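Local coordinates for DUF3224 domain-containing protein (Shewanella oneidensis, PDB 2OOJ), which is of unknown function but belongs to the DUF3224 family and forms an antiparallel beta barrel, as in relatives of allene oxide cyclase, at residues A62-I67 with L83-I88; G31-D36 with G49-A54; T5-K10 with Y127-C132; L98-H103 with T110-T115; K10-L15 with T38-L43. All coordinates share one frame; numbering follows the deposited sequence. Where two conformers were deposited one is given.

Contact 1: A62-I67 with L83-I88; sequences AGYVAI and LQHFGI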
# COMPACT_ATOMS: atom_id res chain seq x y z
N ALA B 62 -7.89 -4.50 -10.13
CA ALA B 62 -6.50 -4.21 -9.94
C ALA B 62 -6.30 -3.76 -8.48
O ALA B 62 -7.27 -3.52 -7.76
CB ALA B 62 -6.06 -3.12 -10.88
N GLY B 63 -5.05 -3.63 -8.08
CA GLY B 63 -4.73 -3.03 -6.76
C GLY B 63 -3.54 -2.15 -6.90
O GLY B 63 -2.76 -2.33 -7.84
N TYR B 64 -3.44 -1.12 -6.05
CA TYR B 64 -2.20 -0.39 -5.96
C TYR B 64 -1.99 0.09 -4.50
O TYR B 64 -2.94 0.15 -3.70
CB TYR B 64 -2.22 0.78 -6.93
CG TYR B 64 -2.83 2.06 -6.42
CD1 TYR B 64 -4.19 2.31 -6.52
CD2 TYR B 64 -2.02 3.03 -5.86
CE1 TYR B 64 -4.72 3.53 -6.02
CE2 TYR B 64 -2.53 4.20 -5.37
CZ TYR B 64 -3.87 4.46 -5.46
OH TYR B 64 -4.32 5.69 -4.95
N VAL B 65 -0.75 0.37 -4.20
CA VAL B 65 -0.31 0.99 -2.92
C VAL B 65 0.73 2.05 -3.29
O VAL B 65 1.28 2.00 -4.40
CB VAL B 65 0.25 -0.04 -1.94
CG1 VAL B 65 -0.75 -1.10 -1.63
CG2 VAL B 65 1.57 -0.69 -2.41
N ALA B 66 0.96 3.01 -2.40
CA ALA B 66 1.92 4.08 -2.62
C ALA B 66 2.22 4.72 -1.28
O ALA B 66 1.39 4.66 -0.40
CB ALA B 66 1.34 5.10 -3.58
N ILE B 67 3.40 5.33 -1.17
CA ILE B 67 3.81 6.21 -0.08
C ILE B 67 4.47 7.40 -0.73
O ILE B 67 5.32 7.26 -1.60
CB ILE B 67 4.81 5.50 0.88
CG1 ILE B 67 4.04 4.42 1.67
CG2 ILE B 67 5.48 6.46 1.85
CD1 ILE B 67 4.86 3.70 2.70
N LEU B 83 1.73 10.68 2.94
CA LEU B 83 0.48 10.03 2.57
C LEU B 83 0.71 8.57 2.15
O LEU B 83 1.66 8.27 1.47
CB LEU B 83 -0.19 10.79 1.44
CG LEU B 83 -0.86 12.14 1.73
CD1 LEU B 83 -1.18 12.86 0.43
CD2 LEU B 83 -2.12 11.90 2.56
N GLN B 84 -0.19 7.69 2.59
CA GLN B 84 -0.11 6.25 2.35
C GLN B 84 -1.39 5.79 1.76
O GLN B 84 -2.46 6.08 2.31
CB GLN B 84 0.17 5.51 3.66
CG GLN B 84 0.46 3.98 3.47
CD GLN B 84 1.03 3.35 4.72
OE1 GLN B 84 2.10 3.74 5.19
NE2 GLN B 84 0.35 2.34 5.25
N HIS B 85 -1.28 5.15 0.59
CA HIS B 85 -2.41 4.73 -0.22
C HIS B 85 -2.58 3.20 -0.29
O HIS B 85 -1.63 2.45 -0.46
CB HIS B 85 -2.24 5.14 -1.70
CG HIS B 85 -1.83 6.56 -1.95
ND1 HIS B 85 -2.44 7.32 -2.92
CD2 HIS B 85 -0.83 7.32 -1.44
CE1 HIS B 85 -1.83 8.50 -3.00
NE2 HIS B 85 -0.87 8.53 -2.09
N PHE B 86 -3.83 2.76 -0.27
CA PHE B 86 -4.14 1.38 -0.53
C PHE B 86 -5.43 1.42 -1.31
O PHE B 86 -6.44 1.88 -0.78
CB PHE B 86 -4.33 0.65 0.77
CG PHE B 86 -4.76 -0.79 0.66
CD1 PHE B 86 -6.09 -1.12 0.49
CD2 PHE B 86 -3.84 -1.80 0.86
CE1 PHE B 86 -6.50 -2.46 0.46
CE2 PHE B 86 -4.22 -3.15 0.85
CZ PHE B 86 -5.55 -3.47 0.64
N GLY B 87 -5.38 0.97 -2.56
CA GLY B 87 -6.52 1.00 -3.46
C GLY B 87 -6.75 -0.38 -4.03
O GLY B 87 -5.81 -1.05 -4.45
N ILE B 88 -7.99 -0.83 -3.96
CA ILE B 88 -8.46 -2.07 -4.55
C ILE B 88 -9.65 -1.75 -5.46
O ILE B 88 -10.66 -1.22 -5.01
CB ILE B 88 -8.93 -3.07 -3.47
CG1 ILE B 88 -7.77 -3.54 -2.61
CG2 ILE B 88 -9.54 -4.34 -4.11
CD1 ILE B 88 -6.88 -4.57 -3.28
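Tyr64 and Gly87 form one of two antiparallel hydrogen-bonded pairs here; Ala66 and His85 form the other. In the first pair Gly87 N donates to Tyr64 O at 2.8 Å. In the second, His85 N meets Ala66 O at 2.9 Å and the N-H points almost straight at the oxygen (177°). The return bond from Ala66 N to His85 O is longer, 3.3 Å.

Tyr64 OH and His85 ND1 share a hydrogen bond of 3.2 Å, and either could be the donor. The hydroxyl sits near the plane of the imidazole. His85 NE2 is held by Glu68. Tyr64 CG lies between its backbone N and carbonyl carbon (chi1 87°). Gly87 N lies above one ring face, toward the rim, and a side chain at Gly87 would strike Tyr64 CE1. An alanine in place of Tyr64 would probably leave His85 ND1 without this partner and open a gap beside Gly87 CA.

Strands 62-71 and 77-90 are neighbours in the curled sheet, consistent with a barrel of the AOC type. Tyr64, Ala66 and His85 face its interior.

Among apolar contacts, Ala66 CB makes a CH-pi contact over one face of the His85 ring, 4.1 Å from its centroid. Val65 CG1 meets Phe86 CD2 at 4.0 Å on the other face of the sheet. There Gln84 NE2 bonds to Gly87 O of the second subunit.

Contact 2: G31-D36 with G49-A54; sequences GRMALD and GEMLSA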
# COMPACT_ATOMS: atom_id res chain seq x y z
N GLY B 31 3.70 -3.50 -11.41
CA GLY B 31 4.40 -2.27 -11.76
C GLY B 31 4.99 -1.61 -10.54
O GLY B 31 4.56 -1.85 -9.40
N ARG B 32 6.02 -0.81 -10.79
CA ARG B 32 6.55 0.12 -9.84
C ARG B 32 6.69 1.43 -10.59
O ARG B 32 7.19 1.44 -11.70
CB ARG B 32 7.91 -0.31 -9.31
CG ARG B 32 8.46 0.68 -8.29
CD ARG B 32 9.59 0.12 -7.53
NE ARG B 32 10.71 -0.26 -8.40
CZ ARG B 32 11.81 0.47 -8.58
NH1 ARG B 32 11.95 1.64 -7.99
NH2 ARG B 32 12.78 0.02 -9.37
N MSE B 33 6.31 2.52 -9.94
CA MSE B 33 6.44 3.82 -10.55
C MSE B 33 6.90 4.85 -9.56
O MSE B 33 6.71 4.73 -8.35
CB MSE B 33 5.12 4.21 -11.18
CG MSE B 33 4.81 3.32 -12.35
SE MSE B 33 4.02 4.29 -13.75
CE MSE B 33 2.28 4.12 -13.19
N ALA B 34 7.58 5.85 -10.10
CA ALA B 34 7.96 7.00 -9.32
C ALA B 34 6.83 7.98 -9.45
O ALA B 34 6.25 8.14 -10.53
CB ALA B 34 9.26 7.63 -9.83
N LEU B 35 6.53 8.65 -8.35
CA LEU B 35 5.42 9.59 -8.32
C LEU B 35 5.96 10.98 -8.06
O LEU B 35 6.71 11.17 -7.11
CB LEU B 35 4.46 9.27 -7.17
CG LEU B 35 3.67 7.97 -7.06
CD1 LEU B 35 2.73 8.13 -5.85
CD2 LEU B 35 2.92 7.70 -8.34
N ASP B 36 5.53 11.94 -8.86
CA ASP B 36 5.81 13.36 -8.64
C ASP B 36 4.48 14.10 -8.76
O ASP B 36 3.85 14.06 -9.79
CB ASP B 36 6.83 13.93 -9.65
CG ASP B 36 8.25 13.43 -9.41
OD1 ASP B 36 8.93 13.93 -8.50
OD2 ASP B 36 8.69 12.49 -10.09
N GLY B 49 7.14 10.16 -4.30
CA GLY B 49 7.13 8.82 -3.71
C GLY B 49 7.10 7.75 -4.77
O GLY B 49 7.51 8.01 -5.89
N GLU B 50 6.59 6.57 -4.42
CA GLU B 50 6.46 5.49 -5.34
C GLU B 50 5.14 4.78 -5.12
O GLU B 50 4.55 4.88 -4.06
CB GLU B 50 7.62 4.50 -5.20
CG GLU B 50 8.95 5.13 -5.50
CD GLU B 50 10.08 4.12 -5.51
OE1 GLU B 50 10.19 3.39 -6.52
OE2 GLU B 50 10.79 4.01 -4.49
N MSE B 51 4.72 4.09 -6.17
CA MSE B 51 3.55 3.25 -6.19
C MSE B 51 3.96 1.88 -6.69
O MSE B 51 4.90 1.75 -7.48
CB MSE B 51 2.54 3.86 -7.14
CG MSE B 51 1.33 3.00 -7.45
SE MSE B 51 0.21 3.81 -8.90
CE MSE B 51 1.45 4.78 -9.60
N LEU B 52 3.24 0.87 -6.23
CA LEU B 52 3.35 -0.51 -6.67
C LEU B 52 1.94 -0.85 -7.13
O LEU B 52 0.99 -0.42 -6.51
CB LEU B 52 3.79 -1.42 -5.53
CG LEU B 52 5.08 -1.02 -4.83
CD1 LEU B 52 5.29 -1.89 -3.60
CD2 LEU B 52 6.27 -1.09 -5.83
N SER B 53 1.81 -1.56 -8.25
CA SER B 53 0.51 -1.90 -8.78
C SER B 53 0.46 -3.35 -9.23
O SER B 53 1.47 -3.95 -9.59
CB SER B 53 0.19 -1.00 -9.98
OG SER B 53 1.17 -1.16 -10.95
N ALA B 54 -0.73 -3.92 -9.20
CA ALA B 54 -1.00 -5.19 -9.83
C ALA B 54 -2.28 -5.05 -10.65
O ALA B 54 -3.36 -4.88 -10.08
CB ALA B 54 -1.17 -6.27 -8.75
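Arg32 NH1 is gripped by two carboxylates. Across the contact it donates to Glu50 OE1 at 2.9 Å in a salt bridge, and it makes another with Glu18. Glu50 OE1 uses its syn lone pair and lies close to the guanidinium plane, while the carboxylate itself is turned 70° from that plane. Arg32 NH2 is held by Asn19 O. The chain of Arg32 starts with CG anti to the backbone N (chi1 -179°), which sets CG against Leu52 CD2 at 3.7 Å. An alanine in place of Arg32 would probably leave the nearby carboxylates of Glu50 and Glu18 without the guanidinium they share.

Glu50 OE2 accepts from Tyr21 N of the second subunit. Arg32, Ala34, Glu50 and Leu52 share this dimer-facing side of the sheet.

On the other side lie the selenomethionines Met33 and Met51 with Leu35. Leu35 CD2 touches Met51 CE at 3.5 Å, the two side chains crossing at about a right angle. Ala66 packs on Leu35 and Met51.

Three antiparallel hydrogen-bonded pairs join the backbones: Gly31 with Ser53, Met33 with Met51, and Leu35 with Gly49. Leu35 N to Gly49 O is short, 2.7 Å. Leu35 CB lies 3.5 Å from the same oxygen, Gly49 O. This is a twisted antiparallel beta hairpin, made by strands 29-39 and 43-55 in the barrel wall.

Contact 3: T5-K10 with Y127-C132; sequences TKVTGK and YEFSFC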
# COMPACT_ATOMS: atom_id res chain seq x y z
N THR B 5 -11.72 19.73 9.33
CA THR B 5 -11.71 20.70 8.26
C THR B 5 -11.56 19.91 6.95
O THR B 5 -10.73 19.00 6.87
CB THR B 5 -10.55 21.70 8.41
OG1 THR B 5 -10.71 22.45 9.63
CG2 THR B 5 -10.48 22.67 7.23
N LYS B 6 -12.38 20.23 5.96
CA LYS B 6 -12.30 19.57 4.65
C LYS B 6 -12.04 20.61 3.59
O LYS B 6 -12.84 21.56 3.45
CB LYS B 6 -13.60 18.82 4.33
CG LYS B 6 -13.59 18.18 2.92
CD LYS B 6 -14.62 17.05 2.83
CE LYS B 6 -15.12 16.86 1.42
NZ LYS B 6 -16.33 17.70 1.13
N VAL B 7 -10.91 20.47 2.91
CA VAL B 7 -10.48 21.37 1.86
C VAL B 7 -10.40 20.59 0.57
O VAL B 7 -10.10 19.41 0.59
CB VAL B 7 -9.10 22.02 2.15
CG1 VAL B 7 -9.17 22.94 3.39
CG2 VAL B 7 -8.00 20.98 2.32
N THR B 8 -10.69 21.27 -0.52
CA THR B 8 -10.73 20.68 -1.86
C THR B 8 -9.89 21.51 -2.82
O THR B 8 -9.79 22.75 -2.71
CB THR B 8 -12.16 20.59 -2.43
OG1 THR B 8 -12.97 19.83 -1.52
CG2 THR B 8 -12.17 19.85 -3.82
N GLY B 9 -9.28 20.85 -3.79
CA GLY B 9 -8.38 21.53 -4.71
C GLY B 9 -7.85 20.61 -5.79
O GLY B 9 -8.11 19.41 -5.74
N LYS B 10 -7.14 21.18 -6.76
CA LYS B 10 -6.61 20.42 -7.90
C LYS B 10 -5.28 19.78 -7.53
O LYS B 10 -4.57 20.26 -6.68
CB LYS B 10 -6.40 21.37 -9.08
CG LYS B 10 -7.68 22.07 -9.48
CD LYS B 10 -7.54 22.90 -10.76
CE LYS B 10 -8.95 23.29 -11.25
NZ LYS B 10 -8.95 24.12 -12.49
N TYR B 127 -8.40 16.71 -5.04
CA TYR B 127 -8.28 16.12 -3.71
C TYR B 127 -9.37 16.73 -2.82
O TYR B 127 -9.74 17.90 -2.98
CB TYR B 127 -6.89 16.39 -3.11
CG TYR B 127 -6.60 17.84 -2.84
CD1 TYR B 127 -6.99 18.45 -1.64
CD2 TYR B 127 -5.90 18.60 -3.77
CE1 TYR B 127 -6.72 19.77 -1.42
CE2 TYR B 127 -5.66 19.93 -3.57
CZ TYR B 127 -6.06 20.52 -2.37
OH TYR B 127 -5.80 21.85 -2.19
N GLU B 128 -9.88 15.91 -1.89
CA GLU B 128 -10.75 16.33 -0.83
C GLU B 128 -10.08 15.85 0.45
O GLU B 128 -10.00 14.66 0.68
CB GLU B 128 -12.14 15.72 -0.98
CG GLU B 128 -12.97 16.24 -2.18
CD GLU B 128 -12.72 15.49 -3.51
OE1 GLU B 128 -12.65 14.25 -3.53
OE2 GLU B 128 -12.62 16.17 -4.55
N PHE B 129 -9.57 16.77 1.26
CA PHE B 129 -8.68 16.42 2.37
C PHE B 129 -9.34 16.83 3.67
O PHE B 129 -9.59 18.02 3.87
CB PHE B 129 -7.30 17.10 2.15
CG PHE B 129 -6.24 16.73 3.15
CD1 PHE B 129 -6.15 15.46 3.70
CD2 PHE B 129 -5.26 17.64 3.48
CE1 PHE B 129 -5.14 15.14 4.61
CE2 PHE B 129 -4.26 17.32 4.38
CZ PHE B 129 -4.21 16.06 4.92
N SER B 130 -9.69 15.84 4.50
CA SER B 130 -10.29 16.06 5.80
C SER B 130 -9.23 15.86 6.87
O SER B 130 -8.70 14.77 7.04
CB SER B 130 -11.46 15.10 6.02
OG SER B 130 -12.27 15.13 4.87
N PHE B 131 -8.93 16.93 7.62
CA PHE B 131 -7.84 16.88 8.51
C PHE B 131 -8.13 17.65 9.79
O PHE B 131 -9.10 18.43 9.89
CB PHE B 131 -6.58 17.45 7.83
CG PHE B 131 -6.63 18.92 7.60
CD1 PHE B 131 -7.19 19.45 6.47
CD2 PHE B 131 -6.08 19.79 8.52
CE1 PHE B 131 -7.25 20.83 6.29
CE2 PHE B 131 -6.13 21.15 8.35
CZ PHE B 131 -6.70 21.67 7.23
N CYS B 132 -7.29 17.36 10.76
CA CYS B 132 -7.25 18.08 12.02
C CYS B 132 -5.89 17.89 12.63
O CYS B 132 -4.98 17.35 11.98
CB CYS B 132 -8.41 17.61 12.91
SG CYS B 132 -8.25 15.99 13.50
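A chi1 of 65° in Tyr127 and 70° in Phe131 brings CG of each between the backbone N and the carbonyl carbon. Their rings meet Gly9 and Thr5 of the facing strand.

The Tyr127 ring lies flat on the backbone of Gly9. Gly9 N sits over the ring centre, and Gly9 CA is 3.4 Å from Tyr127 CZ. A side chain in place of Gly9 would collide with Tyr127 OH, so the pair matches the aromatic rescue of glycine known in antiparallel sheets. Lys10 O approaches the ring at its edge, 3.3 Å from Tyr127 CE2. At the other end Thr5 CB lies over one face of the Phe131 ring in a CH-pi contact, 4.2 Å from the centroid.

Val7 lies between the two rings. Its CG2 is 4.1 Å from Tyr127 CE1 and 4.0 Å from Phe131 CE1, near the edge of the Phe131 ring. The same methyl meets Phe129 CB at 3.9 Å.

Thr5, Val7 and Gly9 form hydrogen-bonded pairs with Phe131, Phe129 and Tyr127. Six backbone bonds result, among them Phe129 N to Val7 O at 2.8 Å and 172°. The opposite face is more polar. There the Lys6 and Glu128 side chains lie side by side, with Lys6 CE 4.0 Å from Glu128 CB. Glu128 OE2 is held by Ser119.

Strand 124-133 lies between strands 5-18 and 112-121 in the sheet. Tyr127 and Phe129 pack on Met116, and Tyr127 OH bonds to Tyr40 O and Leu43 N, which ties in the turn after strand 29-39.

Contact 4: L98-H103 with T110-T115; sequences LEVVPH and TGLYGT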
# COMPACT_ATOMS: atom_id res chain seq x y z
N LEU B 98 -6.67 6.38 1.89
CA LEU B 98 -5.54 7.28 1.75
C LEU B 98 -5.51 8.11 3.02
O LEU B 98 -6.46 8.84 3.30
CB LEU B 98 -5.76 8.15 0.57
CG LEU B 98 -4.79 9.26 0.20
CD1 LEU B 98 -3.37 8.81 0.16
CD2 LEU B 98 -5.22 9.85 -1.18
N GLU B 99 -4.45 7.93 3.80
CA GLU B 99 -4.35 8.61 5.11
C GLU B 99 -2.97 9.21 5.31
O GLU B 99 -1.99 8.76 4.73
CB GLU B 99 -4.71 7.66 6.24
CG GLU B 99 -3.68 6.68 6.63
CD GLU B 99 -4.10 5.87 7.85
OE1 GLU B 99 -4.93 4.98 7.69
OE2 GLU B 99 -3.58 6.12 8.97
N VAL B 100 -2.92 10.21 6.18
CA VAL B 100 -1.65 10.75 6.67
C VAL B 100 -1.08 9.71 7.65
O VAL B 100 -1.78 9.25 8.51
CB VAL B 100 -1.85 12.09 7.40
CG1 VAL B 100 -0.62 12.47 8.15
CG2 VAL B 100 -2.22 13.21 6.40
N VAL B 101 0.20 9.36 7.51
CA VAL B 101 0.83 8.43 8.39
C VAL B 101 0.99 9.17 9.71
O VAL B 101 1.60 10.24 9.73
CB VAL B 101 2.18 7.92 7.88
CG1 VAL B 101 2.82 6.96 8.87
CG2 VAL B 101 1.98 7.17 6.52
N PRO B 102 0.47 8.59 10.78
CA PRO B 102 0.56 9.23 12.13
C PRO B 102 1.95 9.61 12.52
O PRO B 102 2.86 8.79 12.43
CB PRO B 102 -0.01 8.16 13.05
CG PRO B 102 -0.99 7.42 12.16
CD PRO B 102 -0.27 7.31 10.86
N HIS B 103 2.08 10.83 13.04
CA HIS B 103 3.35 11.42 13.46
C HIS B 103 4.32 11.72 12.31
O HIS B 103 5.50 12.07 12.56
CB HIS B 103 4.00 10.57 14.58
CG HIS B 103 3.15 10.41 15.80
ND1 HIS B 103 2.64 9.20 16.19
CD2 HIS B 103 2.74 11.31 16.72
CE1 HIS B 103 1.92 9.36 17.29
NE2 HIS B 103 1.97 10.63 17.64
N THR B 110 3.17 19.66 12.27
CA THR B 110 3.32 18.71 13.35
C THR B 110 1.94 18.42 13.93
O THR B 110 1.19 19.34 14.17
CB THR B 110 4.28 19.23 14.43
OG1 THR B 110 5.56 19.49 13.84
CG2 THR B 110 4.47 18.20 15.53
N GLY B 111 1.65 17.16 14.19
CA GLY B 111 0.35 16.71 14.74
C GLY B 111 -0.78 16.51 13.75
O GLY B 111 -1.90 16.24 14.12
N LEU B 112 -0.49 16.65 12.46
CA LEU B 112 -1.51 16.51 11.44
C LEU B 112 -2.10 15.11 11.41
O LEU B 112 -1.36 14.11 11.45
CB LEU B 112 -0.90 16.80 10.06
CG LEU B 112 -1.84 16.78 8.87
CD1 LEU B 112 -2.94 17.85 9.00
CD2 LEU B 112 -1.00 17.03 7.61
N TYR B 113 -3.43 15.06 11.35
CA TYR B 113 -4.19 13.84 11.18
C TYR B 113 -5.10 14.01 9.96
O TYR B 113 -5.73 15.06 9.79
CB TYR B 113 -5.10 13.62 12.37
CG TYR B 113 -6.11 12.51 12.21
CD1 TYR B 113 -5.77 11.20 12.56
CD2 TYR B 113 -7.38 12.75 11.72
CE1 TYR B 113 -6.67 10.16 12.39
CE2 TYR B 113 -8.31 11.72 11.58
CZ TYR B 113 -7.95 10.43 11.93
OH TYR B 113 -8.85 9.40 11.81
N GLY B 114 -5.27 12.98 9.15
CA GLY B 114 -6.22 13.16 8.06
C GLY B 114 -6.36 12.05 7.05
O GLY B 114 -5.54 11.17 6.98
N THR B 115 -7.44 12.15 6.28
CA THR B 115 -7.73 11.21 5.21
C THR B 115 -8.05 12.01 3.97
O THR B 115 -8.47 13.16 4.04
CB THR B 115 -8.89 10.27 5.58
OG1 THR B 115 -10.07 11.03 5.88
CG2 THR B 115 -8.50 9.37 6.80
O HOH W 1 -3.80 10.48 10.03
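Val100 and Gly114 hold the seam between strands 93-107 and 112-121, consistent with closure of the curled sheet into a barrel of the AOC type. The short segments 98-100 and 112-115 run antiparallel, at 176°, but the pairing is brief. Glu99 and Thr115 form the single bridge.

One direct hydrogen bond crosses, from Val100 N to Gly114 O, at 2.9 Å and nearly straight (171°). The reciprocal pair is too far apart, with Val100 O and Gly114 N separated by 5.1 Å. A water fills that place. It accepts from Gly114 N and donates to Val100 O, satisfying both backbone groups where the strands part. The extended backbone of Gly114 would jam a side chain against the preceding carbonyl.

Apolar contact comes mainly from Val100. Its CG2 meets Leu112 CD2 at 4.2 Å, and its CG1 lies 3.8 Å from Leu112 O. Phe129 also packs on Val100, and Phe131 on Leu112.

The polar end of Glu99 leads away from the seam. Its OE1 bonds to His97 and its OE2 forms a salt bridge with Arg95 of the second subunit.

CA-H...O contacts add to the direct bond. Gly114 O also receives Glu99 CA at 3.4 Å, and Leu98 O receives Thr115 CA at 3.3 Å.

Contact 5: K10-L15 with T38-L43; sequences KFDVKL and TFYGEL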
# COMPACT_ATOMS: atom_id res chain seq x y z
N LYS B 10 -7.14 21.18 -6.76
CA LYS B 10 -6.61 20.42 -7.90
C LYS B 10 -5.28 19.78 -7.53
O LYS B 10 -4.57 20.26 -6.68
CB LYS B 10 -6.40 21.37 -9.08
CG LYS B 10 -7.68 22.07 -9.48
CD LYS B 10 -7.54 22.90 -10.76
CE LYS B 10 -8.95 23.29 -11.25
NZ LYS B 10 -8.95 24.12 -12.49
N PHE B 11 -4.97 18.66 -8.15
CA PHE B 11 -3.59 18.21 -8.19
C PHE B 11 -3.25 17.57 -9.55
O PHE B 11 -4.14 17.10 -10.24
CB PHE B 11 -3.27 17.25 -7.04
CG PHE B 11 -3.91 15.91 -7.16
CD1 PHE B 11 -5.18 15.69 -6.68
CD2 PHE B 11 -3.22 14.85 -7.72
CE1 PHE B 11 -5.75 14.43 -6.76
CE2 PHE B 11 -3.78 13.58 -7.84
CZ PHE B 11 -5.04 13.37 -7.36
N ASP B 12 -1.98 17.60 -9.92
CA ASP B 12 -1.49 16.89 -11.11
C ASP B 12 -0.48 15.87 -10.64
O ASP B 12 0.16 16.08 -9.65
CB ASP B 12 -0.83 17.90 -12.06
CG ASP B 12 -1.80 18.99 -12.48
OD1 ASP B 12 -3.04 18.71 -12.56
OD2 ASP B 12 -1.32 20.11 -12.70
N VAL B 13 -0.39 14.75 -11.33
CA VAL B 13 0.59 13.72 -11.00
C VAL B 13 1.31 13.28 -12.25
O VAL B 13 0.71 13.22 -13.32
CB VAL B 13 -0.06 12.51 -10.29
CG1 VAL B 13 -1.15 11.94 -11.13
CG2 VAL B 13 1.01 11.47 -9.96
N LYS B 14 2.62 13.03 -12.12
CA LYS B 14 3.44 12.40 -13.14
C LYS B 14 3.94 11.06 -12.63
O LYS B 14 4.58 11.01 -11.58
CB LYS B 14 4.64 13.26 -13.45
CG LYS B 14 5.51 12.75 -14.61
CD LYS B 14 6.89 13.41 -14.55
CE LYS B 14 7.77 13.03 -15.74
NZ LYS B 14 9.07 13.77 -15.73
N LEU B 15 3.67 10.01 -13.40
CA LEU B 15 4.07 8.65 -13.05
C LEU B 15 5.17 8.22 -13.98
O LEU B 15 4.98 8.22 -15.21
CB LEU B 15 2.89 7.70 -13.22
CG LEU B 15 1.64 7.94 -12.37
CD1 LEU B 15 0.62 6.88 -12.71
CD2 LEU B 15 1.96 7.87 -10.92
N THR B 38 1.93 17.66 -7.71
CA THR B 38 1.73 19.03 -7.28
C THR B 38 0.29 19.21 -6.86
O THR B 38 -0.61 18.89 -7.60
CB THR B 38 2.06 20.05 -8.38
OG1 THR B 38 3.38 19.81 -8.87
CG2 THR B 38 1.94 21.50 -7.83
N PHE B 39 0.11 19.76 -5.66
CA PHE B 39 -1.19 20.12 -5.11
C PHE B 39 -1.35 21.63 -5.16
O PHE B 39 -0.38 22.34 -4.92
CB PHE B 39 -1.29 19.68 -3.65
CG PHE B 39 -1.26 18.20 -3.47
CD1 PHE B 39 -0.05 17.53 -3.33
CD2 PHE B 39 -2.43 17.47 -3.41
CE1 PHE B 39 -0.01 16.14 -3.16
CE2 PHE B 39 -2.41 16.09 -3.22
CZ PHE B 39 -1.19 15.43 -3.09
N TYR B 40 -2.56 22.10 -5.43
CA TYR B 40 -2.87 23.51 -5.59
C TYR B 40 -3.99 23.87 -4.65
O TYR B 40 -4.83 23.02 -4.32
CB TYR B 40 -3.36 23.77 -7.03
CG TYR B 40 -2.31 23.52 -8.07
CD1 TYR B 40 -1.34 24.47 -8.36
CD2 TYR B 40 -2.26 22.31 -8.77
CE1 TYR B 40 -0.36 24.23 -9.32
CE2 TYR B 40 -1.29 22.06 -9.72
CZ TYR B 40 -0.34 23.03 -9.99
OH TYR B 40 0.64 22.78 -10.92
N GLY B 41 -4.03 25.12 -4.23
CA GLY B 41 -5.12 25.60 -3.40
C GLY B 41 -4.76 25.57 -1.92
O GLY B 41 -3.66 25.96 -1.51
N GLU B 42 -5.70 25.09 -1.13
CA GLU B 42 -5.54 25.07 0.32
C GLU B 42 -4.39 24.17 0.76
O GLU B 42 -3.75 24.42 1.77
CB GLU B 42 -6.84 24.61 0.96
CG GLU B 42 -7.95 25.58 0.79
CD GLU B 42 -7.91 26.72 1.79
OE1 GLU B 42 -6.90 26.90 2.50
OE2 GLU B 42 -8.91 27.46 1.85
N LEU B 43 -4.16 23.10 0.00
CA LEU B 43 -2.93 22.33 0.09
C LEU B 43 -2.11 22.72 -1.12
O LEU B 43 -2.44 22.35 -2.27
CB LEU B 43 -3.22 20.80 0.09
CG LEU B 43 -1.99 19.88 0.16
CD1 LEU B 43 -1.13 20.20 1.40
CD2 LEU B 43 -2.44 18.39 0.15
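Phe11 and Phe39 form an antiparallel non-hydrogen-bonded pair, flanked on one side by the hydrogen-bonded pair Asp12 with Thr38 (Asp12 N to Thr38 O 3.0 Å, Thr38 N to Asp12 O 3.1 Å) and on the other by a bond from Tyr40 N to Lys10 O (3.0 Å).

On the inner face, Phe11 CB touches Phe39 CD2 at 3.7 Å. The two rings lie obliquely, their centroids 5.6 Å and their planes 33° apart. The Phe11 ring also meets His125 of strand 124-133. Leu43 CD2 covers one face of the Phe39 ring toward its rim.

Tyr40, just past the strand, turns a ring edge to Asp12, with Tyr40 CE2 3.6 Å from Asp12 OD2. The two side chains cross at about a right angle, and the carboxylate and ring planes are 60° apart. An edge directed at a carboxylate is likely to be electrostatically favourable. Thr38 CG2 rests over one face of the same ring, toward the rim. Asp12 OD1 is held by Gln124.

Met116 packs on Phe39 and Ile118 on Phe11, so the two phenylalanines belong to the barrel core. The contact lies at the open end of the antiparallel beta hairpin of strands 5-18 and 29-39, away from the connection between these strands. Such a hairpin is a typical unit of an up-and-down barrel.

Overall arrangement
The five contacts lie on one curled antiparallel sheet. Contacts 5, 2 and 1 follow the chain from strand 5-18 to strand 77-90. Contact 4 joins strands 93-107 and 112-121, and contact 3 brings the first long strand against the last, consistent with the sheet closing on itself as a barrel. Contacts 2 and 5 share strand 29-39 and meet where Lys14 N probably bonds to Asp36 O. Contacts 3 and 5 share Lys10 on strand 5-18. Contacts 1 and 2 are close, with centres about 9 Å apart; those of contacts 2 and 3 are about 23 Å apart, on opposite sides of the chain's centre. Contacts 1, 2 and 4 touch the second subunit, whereas contacts 3 and 5 do not.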